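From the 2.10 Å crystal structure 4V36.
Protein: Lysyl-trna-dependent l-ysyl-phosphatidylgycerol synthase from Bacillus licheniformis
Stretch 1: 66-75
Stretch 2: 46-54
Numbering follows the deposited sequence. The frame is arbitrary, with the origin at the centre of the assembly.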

# COMPACT_ATOMS: atom_id res chain seq x y z
N ASP A 66 -1.78 4.46 10.59
CA ASP A 66 -2.28 4.43 11.96
C ASP A 66 -1.75 3.19 12.68
O ASP A 66 -1.23 2.28 12.03
CB ASP A 66 -3.81 4.46 11.96
CG ASP A 66 -4.38 5.77 11.44
OD1 ASP A 66 -4.30 6.78 12.17
OD2 ASP A 66 -4.91 5.78 10.31
N PRO A 67 -1.86 3.16 14.02
CA PRO A 67 -1.43 1.95 14.73
C PRO A 67 -2.23 0.71 14.34
O PRO A 67 -3.33 0.83 13.80
CB PRO A 67 -1.68 2.31 16.20
CG PRO A 67 -1.61 3.79 16.24
CD PRO A 67 -2.19 4.25 14.94
N SER A 68 -1.67 -0.46 14.61
CA SER A 68 -2.37 -1.72 14.35
C SER A 68 -2.83 -2.34 15.66
O SER A 68 -2.22 -2.10 16.71
CB SER A 68 -1.46 -2.69 13.59
OG SER A 68 -1.01 -2.14 12.37
N GLY A 69 -3.90 -3.12 15.61
CA GLY A 69 -4.41 -3.79 16.79
C GLY A 69 -5.71 -3.22 17.30
O GLY A 69 -6.53 -2.71 16.53
N ARG A 70 -5.92 -3.29 18.62
CA ARG A 70 -7.14 -2.81 19.24
C ARG A 70 -7.17 -1.28 19.29
O ARG A 70 -6.27 -0.66 19.85
CB ARG A 70 -7.29 -3.39 20.65
N GLU A 71 -8.23 -0.70 18.73
CA GLU A 71 -8.35 0.75 18.62
C GLU A 71 -8.45 1.44 19.98
O GLU A 71 -8.17 2.63 20.10
CB GLU A 71 -9.57 1.11 17.77
CG GLU A 71 -9.55 0.51 16.37
CD GLU A 71 -10.74 0.95 15.54
OE1 GLU A 71 -11.50 1.82 16.00
OE2 GLU A 71 -10.91 0.42 14.42
N ASP A 72 -8.85 0.69 21.00
CA ASP A 72 -8.99 1.24 22.34
C ASP A 72 -7.62 1.50 22.98
O ASP A 72 -7.52 2.23 23.96
CB ASP A 72 -9.81 0.30 23.23
CG ASP A 72 -11.24 0.15 22.74
OD1 ASP A 72 -11.76 1.10 22.11
OD2 ASP A 72 -11.84 -0.91 22.98
N SER A 73 -6.59 0.88 22.42
CA SER A 73 -5.23 1.06 22.92
C SER A 73 -4.43 2.03 22.05
O SER A 73 -3.26 2.28 22.31
CB SER A 73 -4.51 -0.28 23.01
OG SER A 73 -5.13 -1.14 23.95
N PHE A 74 -5.08 2.57 21.02
CA PHE A 74 -4.43 3.51 20.11
C PHE A 74 -3.97 4.81 20.79
O PHE A 74 -2.87 5.28 20.52
CB PHE A 74 -5.34 3.84 18.92
CG PHE A 74 -5.42 2.75 17.89
CD1 PHE A 74 -4.79 1.53 18.09
CD2 PHE A 74 -6.13 2.95 16.72
CE1 PHE A 74 -4.86 0.53 17.14
CE2 PHE A 74 -6.20 1.95 15.76
CZ PHE A 74 -5.57 0.74 15.97
N PRO A 75 -4.82 5.41 21.66
CA PRO A 75 -4.30 6.60 22.34
C PRO A 75 -3.09 6.29 23.23
O PRO A 75 -2.22 7.15 23.41
CB PRO A 75 -5.49 7.07 23.19
CG PRO A 75 -6.68 6.54 22.48
CD PRO A 75 -6.25 5.21 21.94
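Stretch 2 (46-54) SDGNALIQF

A short antiparallel pairing often needs few side chains to hold it: the backbones make the ladder, and the side chains settle into whatever space the ladder leaves. The segment 46-54 illustrates this. It begins as a loop, passes through Gly48 with positive phi (80°), a conformation that favours glycine, and becomes an extended strand from Ala50 to Phe54. This strand runs antiparallel to stretch 1, so that Ile52 lies across from Pro67, Leu51 from Ser68, Ala50 from Gly69 and Asn49 from Arg70, with CA atoms 4.7 to 5.6 Å apart.

Ser68 and Leu51 form the hydrogen-bonded pair. Ser68 N donates to Leu51 O at 2.9 Å, and Leu51 N returns the bond to Ser68 O at 2.9 Å. Beyond the next pair, Arg70 N donates to Asn49 O at 3.0 Å. Carbon donors fill the gaps between these bonds: Ala50 CA lies 3.2 Å from Ser68 O, and Gly69 CA lies 3.4 Å from Asn49 O. That close passage has a price. A CB on Gly69 would fall about 2.1 Å from Asn49 O, and at phi 109° and psi -149° it would also jam against the preceding carbonyl, so the position calls for glycine on both counts.

The side chains follow from this framework. Leu51, with chi1 t and chi2 p, shares a face of the sheet with Ser68. The m rotamer of Ser68 brings its OG within 2.5 Å of a water, which also gives a weak hydrogen bond to Leu51 O at 3.4 Å. Ile52 is m at chi1 and t at chi2, and its CG1 rests 4.1 Å from Pro67 CG, an apolar contact beside the ladder. Gln53 has its CB sideways, yet its m, t conformation carries the end of the chain nearer to stretch 1. Its backbone N donates at 3.2 Å to a second water, which also lies 3.2 Å from Asp66 O.

At the other end of the pairing, stretch 1 turns back over the loop, with Ser73 N bonded to Arg70 O at 3.0 Å. Ser73 points toward stretch 2, and in its m rotamer OG donates to Asp47 OD2 at 2.6 Å while lying 3.4 Å from Asn49 CB. Asp47 meets it with chi1 t, although this exposed residue is poorly ordered. The small methyl of Ala50 packs with CB 3.9 Å from Ser73 CB and 4.2 Å from Phe74 CD1, at the edge of the aromatic ring.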

# COMPACT_ATOMS: atom_id res chain seq x y z
N SER A 46 2.72 -0.88 25.96
CA SER A 46 2.87 -1.62 27.21
C SER A 46 1.66 -2.53 27.44
O SER A 46 1.77 -3.57 28.09
CB SER A 46 3.04 -0.66 28.38
OG SER A 46 1.95 0.23 28.47
N ASP A 47 0.52 -2.13 26.90
CA ASP A 47 -0.70 -2.93 26.99
C ASP A 47 -0.56 -4.21 26.17
O ASP A 47 -1.15 -5.24 26.50
CB ASP A 47 -1.90 -2.11 26.51
CG ASP A 47 -3.21 -2.86 26.65
OD1 ASP A 47 -3.32 -3.69 27.58
OD2 ASP A 47 -4.13 -2.61 25.85
N GLY A 48 0.22 -4.14 25.09
CA GLY A 48 0.45 -5.28 24.23
C GLY A 48 -0.69 -5.50 23.25
O GLY A 48 -0.82 -6.57 22.66
N ASN A 49 -1.52 -4.48 23.07
CA ASN A 49 -2.67 -4.57 22.18
C ASN A 49 -2.53 -3.70 20.94
O ASN A 49 -3.33 -3.80 20.01
CB ASN A 49 -3.95 -4.19 22.93
CG ASN A 49 -4.26 -5.15 24.07
OD1 ASN A 49 -3.40 -5.88 24.54
ND2 ASN A 49 -5.51 -5.14 24.52
N ALA A 50 -1.52 -2.83 20.92
CA ALA A 50 -1.34 -1.90 19.81
C ALA A 50 0.11 -1.87 19.32
O ALA A 50 1.03 -2.21 20.06
CB ALA A 50 -1.78 -0.51 20.22
N LEU A 51 0.30 -1.47 18.07
CA LEU A 51 1.62 -1.49 17.45
C LEU A 51 1.84 -0.32 16.48
O LEU A 51 0.98 -0.01 15.66
CB LEU A 51 1.83 -2.81 16.71
CG LEU A 51 3.08 -2.90 15.83
CD1 LEU A 51 4.34 -2.82 16.67
CD2 LEU A 51 3.06 -4.18 15.01
N ILE A 52 3.00 0.31 16.59
CA ILE A 52 3.39 1.37 15.67
C ILE A 52 4.62 0.96 14.86
O ILE A 52 5.67 0.64 15.42
CB ILE A 52 3.68 2.69 16.41
CG1 ILE A 52 2.38 3.36 16.82
CG2 ILE A 52 4.50 3.62 15.53
CD1 ILE A 52 2.57 4.72 17.45
N GLN A 53 4.48 0.96 13.54
CA GLN A 53 5.60 0.67 12.64
C GLN A 53 6.18 1.98 12.12
O GLN A 53 5.44 2.89 11.75
CB GLN A 53 5.15 -0.21 11.48
CG GLN A 53 4.43 -1.47 11.91
CD GLN A 53 4.01 -2.34 10.74
OE1 GLN A 53 4.57 -2.23 9.64
NE2 GLN A 53 3.04 -3.21 10.97
N PHE A 54 7.51 2.07 12.09
CA PHE A 54 8.15 3.32 11.71
C PHE A 54 9.56 3.12 11.15
O PHE A 54 10.12 2.03 11.21
CB PHE A 54 8.21 4.27 12.91
CG PHE A 54 9.09 3.78 14.03
CD1 PHE A 54 8.62 2.86 14.95
CD2 PHE A 54 10.39 4.25 14.16
CE1 PHE A 54 9.42 2.41 15.98
CE2 PHE A 54 11.20 3.80 15.18
CZ PHE A 54 10.72 2.88 16.10
O HOH W 1 1.19 -0.87 12.37
O HOH W 2 1.98 2.42 12.23